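Local coordinates for uncharacterized protein (Cricetid herpesvirus 2, PDB 4ZKQ) that binds chemokines as a viral decoy receptor encoded by a rodent gammaherpesvirus, probably keeping them from the receptors of the host, at residues 191-196 and 208-213; 294-299 and 357-362; 42-47 and 133-138; 216-221 and 230-235. All blocks are in the same frame, centred on the assembly; numbering follows the deposited sequence.

How the contacts relate
Contacts 1 and 4 lie along one long strand, 206-223, and belong to one sheet. Their centres are about 21 Å apart, and they meet where Thr212 CG2 packs against Thr235 CG2. Contact 2 sits in a separate four-stranded sheet, its centre about 20 Å from that of contact 4. The two are joined by a long, weak ion pair between Asp298 and Arg220. Contacts 1 and 2 lie on opposite sides of the chain's centre, about 40 Å between centres. Contact 3 sets a helix start on the seven-stranded sheet and touches none of the others; its nearest atoms stay about 15 Å from contact 1. A bound NAG sugar lies about 11 Å from the Gln194 side chain.

Contact 1 (191-196 and 208-213); sequences EMKQVD and CIATTL
Glu191 to Val195 run antiparallel to Cys208 to Thr212, with the strand axes 4.5 Å apart at their closest and 150° between their directions. Glu191 and Thr212 form one hydrogen-bonded pair, with Thr212 N to Glu191 O at 2.8 Å. Lys193 and Ala210 form the next, and the non-hydrogen-bonded pairs Met192-Thr211 and Gln194-Ile209 alternate with them. Val195 N gives a further bond to Cys208 O at 2.9 Å. Its donor stands above the carbonyl plane, and Val195 O faces Cys208 O without a bond.

Val195, Ala210 and Cys208 share one face of the sheet. The two methyls of Val195 divide the work. CG1 meets Ala210 CB at 4.1 Å, while CG2 rests by Cys208 CB at 3.9 Å. Cys208 SG forms a disulfide to Cys197, just beyond strand 190-195, that links the two arms near the turn. Glu191 leads its carboxylate away from Thr212 to a salt bridge with Lys61.

Met192, Gln194, Ile209 and Thr211 occupy the other face. Met192 CB touches Ile209 CG2 at 4.3 Å. Gln194 CG lies anti to its backbone N (chi1 180°) and comes within 3.4 Å of Cys208 O. A water accepts from Gln194 NE2 and Cys208 N and donates to Val195 O, so it bridges the two strands at this end. On this face Leu63 touches Met192, and Leu65 touches Gln194 and Ile209. The pairing is that of a beta hairpin, closed near its loop by the Cys197-Cys208 disulfide.

Contact 2 (294-299 and 357-362); sequences TFYTDL and STMTVR
Phe295 and Val361 form the central pair of an antiparallel contact between the end of strand 290-296 and the start of strand 360-366, the two inner strands of a four-stranded sheet. Their backbones exchange two hydrogen bonds, with Val361 N to Phe295 O at 2.9 Å. Thr297 N extends the pairing to Met359 O at 3.2 Å.

The side chains of Phe295 and Val361 lie side by side and point the same way. Val361 CB sits over one ring face, displaced toward the rim, in a CH-pi contact 3.8 Å from the ring centroid. Val361 CG2 also meets Thr297 CG2 at 3.8 Å. Phe295 has a cation-pi partner in Arg392, and Met383 touches both Phe295 and Val361.

Strand 360-366 starts with a G1 beta bulge, in which Met359 and Thr360 both face His355. Met359 has a positive phi of 56°. Its side chain runs beside the Tyr296 ring as a Met-aromatic contact, with SD oblique to the ring. The chain bends at chi3 (74°), and CE comes to 3.7 Å from Tyr296 CE2 and 3.6 Å from Tyr296 OH.

Beyond the strand, Thr297 OG1 accepts from Leu299 N at 3.0 Å, which makes an ST turn. The same hydroxyl is hydrogen-bonded to Glu390. On the face of Tyr296 and Thr360, the Thr294 and Arg362 side chains cross obliquely, with Thr294 CG2 against Arg362 CB and CG. Arg362 NE reaches a salt bridge with Asp364.

Contact 3 (42-47 and 133-138); sequences LPVEDI and QRLFFA
The N-terminal end of helix 44-51 is set against strand 132-143 of the seven-stranded sheet. Pro43 and Gln133 meet at one side of this contact, and Leu42, Val44 and Leu135 fill the rest. Pro43 occupies the N-cap position. Its carbonyl O accepts from Ile47 N at 3.1 Å in the first turn of the helix. A weaker bond reaches the same oxygen from Asp46 N.

No hydrogen bond crosses between the two segments, and the contact is made by a few side-chain ends of the strand against backbone and side-chain atoms of 42-44. Leu135 carries most of it. Its CG lies anti to the carbonyl carbon (chi1 -56°), and the two methyls beyond take different partners. CD1 comes to 3.6 Å from Leu42 O. It also approaches Pro43 CA at 4.4 Å. CD2 meets Val44 CG2 at 4.3 Å, a loose apolar touch. Leu42 O is buried here with no hydrogen-bond partner in the model, and what it meets from the strand is the Leu135 CD1 methyl.

Gln133 extends its side chain beyond CG and brings OE1 to 3.5 Å from Pro43 CB. This is a contact of the amide oxygen with a carbon of the proline ring. The buried surface is small, 145 Å² for both segments together.

The helix end is also held by parts around the pair. Pro127 packs on Pro43 and Asp46, and Ser128 bonds the carboxylate of Glu45. Val91 of strand 85-94 touches both Val44 and Leu135. Val44 and Ile47 both rest on Leu165, so the first turn packs on three adjacent strands, 132-143, 85-94 and 161-169.

Contact 4 (216-221 and 230-235); sequences KIYHRL and GGQVST
Backbone bonds join His219 and Gly231 as an antiparallel hydrogen-bonded pair, with His219 N to Gly231 O and Gly231 N to His219 O both at 2.9 Å. Arg220 and Gly230 follow as a non-hydrogen-bonded pair with CA atoms only 4.1 Å apart. Toward Lys216 the register shifts by one residue, a beta bulge. The chain turns a corner at Gln232. Here Ile217 N bonds to Gln232 O at 3.2 Å with a bent angle of 135°, its donor above the carbonyl plane.

One side chain adds a polar bond. His219 CG sits between its own N and carbonyl carbon (chi1 57°). The ring lies over Gly231, and NE2 donates to Val233 O at 2.9 Å. The donor lies well above that carbonyl's plane. This bond ties the strand to the residues just past the corner.

Ring contacts centre on Gly231. Its CA lies over a face of the His219 ring in a CH-pi contact, 4.0 Å from the centroid. Its O lies over one face of the Tyr218 ring, offset toward the rim. The Gln232 side chain passes obliquely by the Tyr218 side chain, with CG 3.9 Å from Tyr218 CD2.

Carbon contacts are few: Ser234 CB lies 3.9 Å from Ile217 CG2 and also near the His219 ring.

Strands 206-223 and 226-231 form a beta hairpin. Residues 233-235, the start of strand 233-244, run at 95° to strand 216-221. Strand 388-395 runs parallel to strand 206-223 and bonds Tyr218 and Arg220 through Ser389. Val17 of the N-terminal segment touches Gln232 and Val233.

Contact 1 (191-196 and 208-213)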
loop_
_atom_site.group_PDB
_atom_site.type_symbol
_atom_site.label_atom_id
_atom_site.label_comp_id
_atom_site.label_asym_id
_atom_site.label_seq_id
_atom_site.Cartn_x
_atom_site.Cartn_y
_atom_site.Cartn_z
ATOM N N GLU A 191 -11.043 -8.252 8.120
ATOM C CA GLU A 191 -12.429 -8.522 8.486
ATOM C C GLU A 191 -13.306 -7.491 7.787
ATOM O O GLU A 191 -12.971 -6.308 7.775
ATOM C CB GLU A 191 -12.619 -8.450 10.005
ATOM C CG GLU A 191 -11.742 -9.409 10.820
ATOM C CD GLU A 191 -12.221 -10.854 10.798
ATOM O OE1 GLU A 191 -13.091 -11.201 9.973
ATOM O OE2 GLU A 191 -11.719 -11.651 11.622
ATOM N N MET A 192 -14.404 -7.935 7.184
ATOM C CA MET A 192 -15.342 -7.017 6.546
ATOM C C MET A 192 -16.758 -7.257 7.056
ATOM O O MET A 192 -17.170 -8.399 7.257
ATOM C CB MET A 192 -15.291 -7.162 5.022
ATOM C CG MET A 192 -15.689 -8.525 4.515
ATOM S SD MET A 192 -15.260 -8.812 2.776
ATOM C CE MET A 192 -15.930 -7.342 2.000
ATOM N N LYS A 193 -17.490 -6.173 7.283
ATOM C CA LYS A 193 -18.885 -6.271 7.693
ATOM C C LYS A 193 -19.698 -5.096 7.166
ATOM O O LYS A 193 -19.225 -3.960 7.133
ATOM C CB LYS A 193 -18.996 -6.343 9.217
ATOM C CG LYS A 193 -18.413 -5.145 9.958
ATOM C CD LYS A 193 -18.794 -5.168 11.437
ATOM C CE LYS A 193 -18.010 -4.133 12.237
ATOM N NZ LYS A 193 -18.897 -3.276 13.074
ATOM N N GLN A 194 -20.921 -5.374 6.746
ATOM C CA GLN A 194 -21.818 -4.310 6.343
ATOM C C GLN A 194 -22.270 -3.546 7.577
ATOM O O GLN A 194 -22.593 -4.142 8.605
ATOM C CB GLN A 194 -23.016 -4.865 5.579
ATOM C CG GLN A 194 -23.988 -3.790 5.144
ATOM C CD GLN A 194 -25.101 -4.335 4.292
ATOM O OE1 GLN A 194 -25.204 -5.544 4.086
ATOM N NE2 GLN A 194 -25.942 -3.446 3.780
ATOM N N VAL A 195 -22.257 -2.222 7.470
ATOM C CA VAL A 195 -22.699 -1.340 8.539
ATOM C C VAL A 195 -23.749 -0.384 7.991
ATOM O O VAL A 195 -23.859 -0.204 6.778
ATOM C CB VAL A 195 -21.532 -0.534 9.140
ATOM C CG1 VAL A 195 -20.569 -1.454 9.883
ATOM C CG2 VAL A 195 -20.803 0.251 8.052
ATOM N N ASP A 196 -24.521 0.228 8.881
ATOM C CA ASP A 196 -25.502 1.226 8.475
ATOM C C ASP A 196 -24.794 2.491 8.024
ATOM O O ASP A 196 -23.852 2.952 8.673
ATOM C CB ASP A 196 -26.463 1.545 9.623
ATOM C CG ASP A 196 -27.287 0.344 10.049
ATOM O OD1 ASP A 196 -27.864 -0.329 9.168
ATOM O OD2 ASP A 196 -27.352 0.067 11.266
ATOM N N CYS A 208 -22.843 0.445 2.835
ATOM C CA CYS A 208 -21.633 0.788 3.573
ATOM C C CYS A 208 -20.975 -0.442 4.187
ATOM O O CYS A 208 -21.638 -1.296 4.780
ATOM C CB CYS A 208 -21.946 1.817 4.657
ATOM S SG CYS A 208 -22.497 3.405 3.996
ATOM N N ILE A 209 -19.657 -0.511 4.024
ATOM C CA ILE A 209 -18.852 -1.639 4.482
ATOM C C ILE A 209 -17.685 -1.131 5.300
ATOM O O ILE A 209 -16.991 -0.199 4.884
ATOM C CB ILE A 209 -18.283 -2.465 3.312
ATOM C CG1 ILE A 209 -19.390 -2.923 2.367
ATOM C CG2 ILE A 209 -17.495 -3.677 3.826
ATOM C CD1 ILE A 209 -19.023 -2.701 0.923
ATOM N N ALA A 210 -17.470 -1.753 6.456
ATOM C CA ALA A 210 -16.284 -1.509 7.256
ATOM C C ALA A 210 -15.311 -2.660 7.029
ATOM O O ALA A 210 -15.680 -3.824 7.175
ATOM C CB ALA A 210 -16.635 -1.378 8.727
ATOM N N THR A 211 -14.083 -2.327 6.638
ATOM C CA THR A 211 -13.028 -3.318 6.460
ATOM C C THR A 211 -11.927 -3.017 7.458
ATOM O O THR A 211 -11.340 -1.938 7.426
ATOM C CB THR A 211 -12.452 -3.306 5.027
ATOM O OG1 THR A 211 -13.478 -3.664 4.097
ATOM C CG2 THR A 211 -11.290 -4.302 4.891
ATOM N N THR A 212 -11.667 -3.954 8.362
ATOM C CA THR A 212 -10.605 -3.785 9.344
ATOM C C THR A 212 -9.383 -4.585 8.905
ATOM O O THR A 212 -9.465 -5.792 8.683
ATOM C CB THR A 212 -11.067 -4.219 10.750
ATOM O OG1 THR A 212 -12.260 -3.503 11.090
ATOM C CG2 THR A 212 -9.995 -3.928 11.800
ATOM N N LEU A 213 -8.266 -3.883 8.751
ATOM C CA LEU A 213 -6.992 -4.488 8.392
ATOM C C LEU A 213 -6.117 -4.546 9.630
ATOM O O LEU A 213 -5.848 -3.517 10.243
ATOM C CB LEU A 213 -6.304 -3.681 7.287
ATOM C CG LEU A 213 -7.101 -3.480 5.996
ATOM C CD1 LEU A 213 -6.414 -2.475 5.080
ATOM C CD2 LEU A 213 -7.307 -4.801 5.278
HETATM O O HOH W 1 -25.134 -0.604 4.217
#

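Contact 2 (294-299 and 357-362)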
loop_
_atom_site.group_PDB
_atom_site.type_symbol
_atom_site.label_atom_id
_atom_site.label_comp_id
_atom_site.label_asym_id
_atom_site.label_seq_id
_atom_site.Cartn_x
_atom_site.Cartn_y
_atom_site.Cartn_z
ATOM N N THR A 294 20.230 12.320 12.047
ATOM C CA THR A 294 20.731 11.012 12.425
ATOM C C THR A 294 19.942 10.458 13.597
ATOM O O THR A 294 19.376 11.203 14.397
ATOM C CB THR A 294 22.233 11.053 12.789
ATOM O OG1 THR A 294 22.422 11.807 13.991
ATOM C CG2 THR A 294 23.035 11.683 11.664
ATOM N N PHE A 295 19.893 9.134 13.673
ATOM C CA PHE A 295 19.239 8.452 14.778
ATOM C C PHE A 295 19.790 7.043 14.896
ATOM O O PHE A 295 20.309 6.478 13.928
ATOM C CB PHE A 295 17.720 8.416 14.586
ATOM C CG PHE A 295 17.282 7.773 13.294
ATOM C CD1 PHE A 295 17.076 6.407 13.217
ATOM C CD2 PHE A 295 17.067 8.540 12.165
ATOM C CE1 PHE A 295 16.671 5.817 12.032
ATOM C CE2 PHE A 295 16.665 7.959 10.977
ATOM C CZ PHE A 295 16.465 6.597 10.912
ATOM N N TYR A 296 19.690 6.496 16.099
ATOM C CA TYR A 296 20.038 5.109 16.362
ATOM C C TYR A 296 18.812 4.230 16.141
ATOM O O TYR A 296 17.682 4.647 16.409
ATOM C CB TYR A 296 20.567 4.957 17.794
ATOM C CG TYR A 296 20.500 3.549 18.353
ATOM C CD1 TYR A 296 19.351 3.081 18.983
ATOM C CD2 TYR A 296 21.592 2.693 18.267
ATOM C CE1 TYR A 296 19.287 1.800 19.497
ATOM C CE2 TYR A 296 21.538 1.409 18.781
ATOM C CZ TYR A 296 20.383 0.968 19.394
ATOM O OH TYR A 296 20.320 -0.308 19.907
ATOM N N THR A 297 19.033 3.018 15.647
ATOM C CA THR A 297 17.952 2.049 15.508
ATOM C C THR A 297 18.489 0.627 15.618
ATOM O O THR A 297 19.608 0.349 15.188
ATOM C CB THR A 297 17.212 2.214 14.159
ATOM O OG1 THR A 297 16.231 1.181 14.017
ATOM C CG2 THR A 297 18.187 2.146 12.995
ATOM N N ASP A 298 17.689 -0.261 16.205
ATOM C CA ASP A 298 18.021 -1.681 16.273
ATOM C C ASP A 298 17.303 -2.447 15.169
ATOM O O ASP A 298 17.244 -3.670 15.197
ATOM C CB ASP A 298 17.643 -2.260 17.638
ATOM C CG ASP A 298 16.152 -2.183 17.914
ATOM O OD1 ASP A 298 15.475 -1.325 17.307
ATOM O OD2 ASP A 298 15.656 -2.977 18.738
ATOM N N LEU A 299 16.762 -1.719 14.198
ATOM C CA LEU A 299 15.931 -2.323 13.170
ATOM C C LEU A 299 16.668 -3.411 12.398
ATOM O O LEU A 299 16.097 -4.456 12.095
ATOM C CB LEU A 299 15.425 -1.250 12.200
ATOM C CG LEU A 299 14.575 -1.769 11.040
ATOM C CD1 LEU A 299 13.254 -2.316 11.561
ATOM C CD2 LEU A 299 14.350 -0.675 10.011
ATOM N N SER A 357 28.570 0.059 12.533
ATOM C CA SER A 357 29.351 0.091 13.767
ATOM C C SER A 357 28.602 0.778 14.904
ATOM O O SER A 357 28.593 0.293 16.036
ATOM C CB SER A 357 30.688 0.795 13.520
ATOM O OG SER A 357 30.510 1.973 12.748
ATOM N N THR A 358 27.968 1.904 14.592
ATOM C CA THR A 358 27.249 2.685 15.592
ATOM C C THR A 358 25.738 2.466 15.520
ATOM O O THR A 358 24.995 2.988 16.348
ATOM C CB THR A 358 27.548 4.184 15.430
ATOM O OG1 THR A 358 27.227 4.599 14.097
ATOM C CG2 THR A 358 29.022 4.462 15.700
ATOM N N MET A 359 25.292 1.691 14.534
ATOM C CA MET A 359 23.867 1.438 14.339
ATOM C C MET A 359 23.138 2.767 14.203
ATOM O O MET A 359 22.109 3.002 14.839
ATOM C CB MET A 359 23.299 0.613 15.494
ATOM C CG MET A 359 23.905 -0.781 15.593
ATOM S SD MET A 359 23.731 -1.527 17.223
ATOM C CE MET A 359 21.994 -1.960 17.247
ATOM N N THR A 360 23.702 3.632 13.369
ATOM C CA THR A 360 23.182 4.972 13.157
ATOM C C THR A 360 22.792 5.171 11.704
ATOM O O THR A 360 23.583 4.920 10.794
ATOM C CB THR A 360 24.221 6.045 13.555
ATOM O OG1 THR A 360 24.626 5.833 14.911
ATOM C CG2 THR A 360 23.637 7.451 13.419
ATOM N N VAL A 361 21.561 5.615 11.498
ATOM C CA VAL A 361 21.098 6.006 10.181
ATOM C C VAL A 361 21.319 7.493 10.026
ATOM O O VAL A 361 21.172 8.250 10.987
ATOM C CB VAL A 361 19.607 5.679 9.970
ATOM C CG1 VAL A 361 19.119 6.198 8.621
ATOM C CG2 VAL A 361 19.378 4.196 10.063
ATOM N N ARG A 362 21.671 7.899 8.815
ATOM C CA ARG A 362 21.724 9.304 8.466
ATOM C C ARG A 362 20.855 9.567 7.243
ATOM O O ARG A 362 21.019 8.940 6.192
ATOM C CB ARG A 362 23.166 9.749 8.211
ATOM C CG ARG A 362 23.284 11.177 7.698
ATOM C CD ARG A 362 24.736 11.638 7.624
ATOM N NE ARG A 362 24.879 12.881 6.868
ATOM C CZ ARG A 362 25.963 13.654 6.887
ATOM N NH1 ARG A 362 27.012 13.327 7.631
ATOM N NH2 ARG A 362 26.000 14.766 6.164
#

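Contact 3 (42-47 and 133-138)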
loop_
_atom_site.group_PDB
_atom_site.type_symbol
_atom_site.label_atom_id
_atom_site.label_comp_id
_atom_site.label_asym_id
_atom_site.label_seq_id
_atom_site.Cartn_x
_atom_site.Cartn_y
_atom_site.Cartn_z
ATOM N N LEU A 42 2.988 -13.727 -17.369
ATOM C CA LEU A 42 3.757 -14.430 -16.345
ATOM C C LEU A 42 2.835 -14.938 -15.248
ATOM O O LEU A 42 1.811 -14.316 -14.961
ATOM C CB LEU A 42 4.812 -13.508 -15.725
ATOM C CG LEU A 42 5.955 -13.009 -16.605
ATOM C CD1 LEU A 42 6.806 -12.019 -15.820
ATOM C CD2 LEU A 42 6.803 -14.168 -17.105
ATOM N N PRO A 43 3.188 -16.071 -14.621
ATOM C CA PRO A 43 2.400 -16.465 -13.451
ATOM C C PRO A 43 2.591 -15.482 -12.300
ATOM O O PRO A 43 3.578 -14.747 -12.283
ATOM C CB PRO A 43 2.957 -17.851 -13.096
ATOM C CG PRO A 43 4.314 -17.882 -13.681
ATOM C CD PRO A 43 4.260 -17.035 -14.921
ATOM N N VAL A 44 1.657 -15.487 -11.360
ATOM C CA VAL A 44 1.686 -14.591 -10.207
ATOM C C VAL A 44 3.027 -14.602 -9.471
ATOM O O VAL A 44 3.561 -13.550 -9.123
ATOM C CB VAL A 44 0.561 -14.966 -9.213
ATOM C CG1 VAL A 44 0.741 -14.280 -7.869
ATOM C CG2 VAL A 44 -0.799 -14.630 -9.803
ATOM N N GLU A 45 3.573 -15.790 -9.227
ATOM C CA GLU A 45 4.764 -15.896 -8.398
ATOM C C GLU A 45 5.975 -15.293 -9.108
ATOM O O GLU A 45 6.877 -14.760 -8.461
ATOM C CB GLU A 45 5.030 -17.361 -8.014
ATOM C CG GLU A 45 5.243 -18.295 -9.195
ATOM C CD GLU A 45 5.187 -19.764 -8.804
ATOM O OE1 GLU A 45 4.806 -20.066 -7.653
ATOM O OE2 GLU A 45 5.523 -20.617 -9.650
ATOM N N ASP A 46 5.985 -15.356 -10.437
ATOM C CA ASP A 46 7.061 -14.762 -11.214
ATOM C C ASP A 46 6.929 -13.248 -11.242
ATOM O O ASP A 46 7.928 -12.539 -11.196
ATOM C CB ASP A 46 7.083 -15.295 -12.649
ATOM C CG ASP A 46 7.646 -16.707 -12.751
ATOM O OD1 ASP A 46 8.106 -17.260 -11.729
ATOM O OD2 ASP A 46 7.638 -17.257 -13.869
ATOM N N ILE A 47 5.697 -12.755 -11.351
ATOM C CA ILE A 47 5.451 -11.321 -11.235
ATOM C C ILE A 47 6.014 -10.824 -9.911
ATOM O O ILE A 47 6.692 -9.798 -9.858
ATOM C CB ILE A 47 3.951 -10.972 -11.302
ATOM C CG1 ILE A 47 3.371 -11.342 -12.668
ATOM C CG2 ILE A 47 3.728 -9.480 -11.018
ATOM C CD1 ILE A 47 1.851 -11.262 -12.738
ATOM N N GLN A 133 -2.394 -21.818 -16.377
ATOM C CA GLN A 133 -3.169 -21.029 -15.427
ATOM C C GLN A 133 -3.991 -19.968 -16.134
ATOM O O GLN A 133 -3.514 -19.304 -17.049
ATOM C CB GLN A 133 -2.253 -20.364 -14.404
ATOM C CG GLN A 133 -1.440 -21.339 -13.576
ATOM C CD GLN A 133 -0.644 -20.644 -12.491
ATOM O OE1 GLN A 133 -0.139 -19.539 -12.692
ATOM N NE2 GLN A 133 -0.537 -21.283 -11.330
ATOM N N ARG A 134 -5.235 -19.829 -15.696
ATOM C CA ARG A 134 -6.120 -18.789 -16.184
ATOM C C ARG A 134 -6.079 -17.605 -15.218
ATOM O O ARG A 134 -6.428 -17.745 -14.043
ATOM C CB ARG A 134 -7.541 -19.333 -16.323
ATOM C CG ARG A 134 -8.474 -18.469 -17.138
ATOM C CD ARG A 134 -8.110 -18.492 -18.618
ATOM N NE ARG A 134 -9.120 -17.804 -19.413
ATOM C CZ ARG A 134 -8.908 -17.237 -20.596
ATOM N NH1 ARG A 134 -7.704 -17.262 -21.151
ATOM N NH2 ARG A 134 -9.912 -16.642 -21.222
ATOM N N LEU A 135 -5.639 -16.451 -15.713
ATOM C CA LEU A 135 -5.541 -15.244 -14.896
ATOM C C LEU A 135 -6.404 -14.120 -15.449
ATOM O O LEU A 135 -6.624 -14.042 -16.657
ATOM C CB LEU A 135 -4.096 -14.758 -14.823
ATOM C CG LEU A 135 -3.040 -15.740 -14.316
ATOM C CD1 LEU A 135 -1.664 -15.107 -14.395
ATOM C CD2 LEU A 135 -3.344 -16.182 -12.903
ATOM N N PHE A 136 -6.874 -13.243 -14.564
ATOM C CA PHE A 136 -7.507 -12.001 -14.995
ATOM C C PHE A 136 -6.731 -10.818 -14.420
ATOM O O PHE A 136 -6.093 -10.938 -13.375
ATOM C CB PHE A 136 -8.983 -11.946 -14.578
ATOM C CG PHE A 136 -9.220 -11.987 -13.085
ATOM C CD1 PHE A 136 -9.240 -10.822 -12.335
ATOM C CD2 PHE A 136 -9.474 -13.192 -12.446
ATOM C CE1 PHE A 136 -9.478 -10.860 -10.970
ATOM C CE2 PHE A 136 -9.703 -13.241 -11.082
ATOM C CZ PHE A 136 -9.713 -12.073 -10.345
ATOM N N PHE A 137 -6.760 -9.683 -15.110
ATOM C CA PHE A 137 -6.073 -8.503 -14.597
ATOM C C PHE A 137 -6.715 -7.180 -14.985
ATOM O O PHE A 137 -7.523 -7.100 -15.916
ATOM C CB PHE A 137 -4.604 -8.514 -15.051
ATOM C CG PHE A 137 -4.417 -8.312 -16.532
ATOM C CD1 PHE A 137 -4.405 -9.393 -17.394
ATOM C CD2 PHE A 137 -4.228 -7.039 -17.058
ATOM C CE1 PHE A 137 -4.224 -9.212 -18.758
ATOM C CE2 PHE A 137 -4.045 -6.853 -18.426
ATOM C CZ PHE A 137 -4.044 -7.947 -19.270
ATOM N N ALA A 138 -6.361 -6.143 -14.231
ATOM C CA ALA A 138 -6.819 -4.784 -14.496
ATOM C C ALA A 138 -5.817 -3.813 -13.918
ATOM O O ALA A 138 -5.201 -4.088 -12.889
ATOM C CB ALA A 138 -8.189 -4.539 -13.905
#

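Contact 4 (216-221 and 230-235)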
loop_
_atom_site.group_PDB
_atom_site.type_symbol
_atom_site.label_atom_id
_atom_site.label_comp_id
_atom_site.label_asym_id
_atom_site.label_seq_id
_atom_site.Cartn_x
_atom_site.Cartn_y
_atom_site.Cartn_z
ATOM N N LYS A 216 0.265 -8.030 12.092
ATOM C CA LYS A 216 1.208 -8.254 13.177
ATOM C C LYS A 216 2.574 -7.714 12.772
ATOM O O LYS A 216 3.302 -8.315 11.982
ATOM C CB LYS A 216 1.309 -9.731 13.551
ATOM C CG LYS A 216 2.296 -9.974 14.701
ATOM C CD LYS A 216 2.301 -11.418 15.174
ATOM C CE LYS A 216 3.297 -11.631 16.308
ATOM N NZ LYS A 216 3.483 -13.080 16.610
ATOM N N ILE A 217 2.903 -6.559 13.326
ATOM C CA ILE A 217 4.174 -5.906 13.058
ATOM C C ILE A 217 4.390 -4.919 14.192
ATOM O O ILE A 217 3.456 -4.232 14.610
ATOM C CB ILE A 217 4.180 -5.203 11.678
ATOM C CG1 ILE A 217 5.572 -4.653 11.338
ATOM C CG2 ILE A 217 3.137 -4.100 11.632
ATOM C CD1 ILE A 217 5.757 -4.355 9.859
ATOM N N TYR A 218 5.601 -4.874 14.727
ATOM C CA TYR A 218 5.880 -3.940 15.806
ATOM C C TYR A 218 6.225 -2.595 15.188
ATOM O O TYR A 218 7.291 -2.430 14.591
ATOM C CB TYR A 218 7.008 -4.428 16.719
ATOM C CG TYR A 218 6.983 -3.702 18.047
ATOM C CD1 TYR A 218 7.509 -2.421 18.171
ATOM C CD2 TYR A 218 6.393 -4.279 19.167
ATOM C CE1 TYR A 218 7.471 -1.742 19.378
ATOM C CE2 TYR A 218 6.351 -3.606 20.379
ATOM C CZ TYR A 218 6.891 -2.338 20.476
ATOM O OH TYR A 218 6.855 -1.662 21.675
ATOM N N HIS A 219 5.308 -1.642 15.324
ATOM C CA HIS A 219 5.446 -0.340 14.689
ATOM C C HIS A 219 5.716 0.729 15.730
ATOM O O HIS A 219 5.209 0.667 16.850
ATOM C CB HIS A 219 4.189 0.003 13.887
ATOM C CG HIS A 219 2.934 -0.009 14.701
ATOM N ND1 HIS A 219 2.414 1.126 15.287
ATOM C CD2 HIS A 219 2.102 -1.022 15.042
ATOM C CE1 HIS A 219 1.315 0.815 15.945
ATOM N NE2 HIS A 219 1.100 -0.483 15.812
ATOM N N ARG A 220 6.548 1.688 15.349
ATOM C CA ARG A 220 6.819 2.868 16.155
ATOM C C ARG A 220 6.839 4.079 15.245
ATOM O O ARG A 220 7.292 4.000 14.097
ATOM C CB ARG A 220 8.142 2.725 16.908
ATOM C CG ARG A 220 8.032 1.824 18.115
ATOM C CD ARG A 220 9.359 1.600 18.797
ATOM N NE ARG A 220 10.229 0.713 18.033
ATOM C CZ ARG A 220 11.348 0.173 18.506
ATOM N NH1 ARG A 220 11.736 0.422 19.750
ATOM N NH2 ARG A 220 12.077 -0.622 17.736
ATOM N N LEU A 221 6.321 5.190 15.754
ATOM C CA LEU A 221 6.294 6.439 15.013
ATOM C C LEU A 221 6.984 7.514 15.830
ATOM O O LEU A 221 6.693 7.683 17.016
ATOM C CB LEU A 221 4.859 6.851 14.690
ATOM C CG LEU A 221 4.710 8.188 13.967
ATOM C CD1 LEU A 221 5.442 8.187 12.629
ATOM C CD2 LEU A 221 3.241 8.516 13.775
ATOM N N GLY A 230 3.297 3.670 19.222
ATOM C CA GLY A 230 3.838 2.363 18.900
ATOM C C GLY A 230 2.882 1.252 19.284
ATOM O O GLY A 230 1.847 1.505 19.902
ATOM N N GLY A 231 3.220 0.021 18.915
ATOM C CA GLY A 231 2.353 -1.112 19.194
ATOM C C GLY A 231 2.790 -2.386 18.499
ATOM O O GLY A 231 3.694 -2.366 17.669
ATOM N N GLN A 232 2.130 -3.488 18.853
ATOM C CA GLN A 232 2.441 -4.818 18.326
ATOM C C GLN A 232 1.612 -5.160 17.097
ATOM O O GLN A 232 1.920 -6.103 16.359
ATOM C CB GLN A 232 2.187 -5.884 19.394
ATOM C CG GLN A 232 3.127 -5.856 20.566
ATOM C CD GLN A 232 2.880 -7.022 21.504
ATOM O OE1 GLN A 232 3.628 -7.998 21.501
ATOM N NE2 GLN A 232 1.817 -6.933 22.296
ATOM N N VAL A 233 0.539 -4.408 16.909
ATOM C CA VAL A 233 -0.405 -4.646 15.834
ATOM C C VAL A 233 -0.761 -3.330 15.165
ATOM O O VAL A 233 -1.090 -2.351 15.835
ATOM C CB VAL A 233 -1.678 -5.330 16.357
ATOM C CG1 VAL A 233 -2.756 -5.393 15.287
ATOM C CG2 VAL A 233 -1.346 -6.715 16.866
ATOM N N SER A 234 -0.670 -3.316 13.842
ATOM C CA SER A 234 -1.064 -2.161 13.050
ATOM C C SER A 234 -2.493 -2.370 12.581
ATOM O O SER A 234 -2.772 -3.319 11.849
ATOM C CB SER A 234 -0.121 -1.973 11.857
ATOM O OG SER A 234 -0.535 -0.892 11.045
ATOM N N THR A 235 -3.397 -1.503 13.024
ATOM C CA THR A 235 -4.803 -1.618 12.674
ATOM C C THR A 235 -5.273 -0.424 11.852
ATOM O O THR A 235 -5.012 0.724 12.204
ATOM C CB THR A 235 -5.686 -1.722 13.922
ATOM O OG1 THR A 235 -5.232 -2.803 14.743
ATOM C CG2 THR A 235 -7.131 -1.956 13.530
#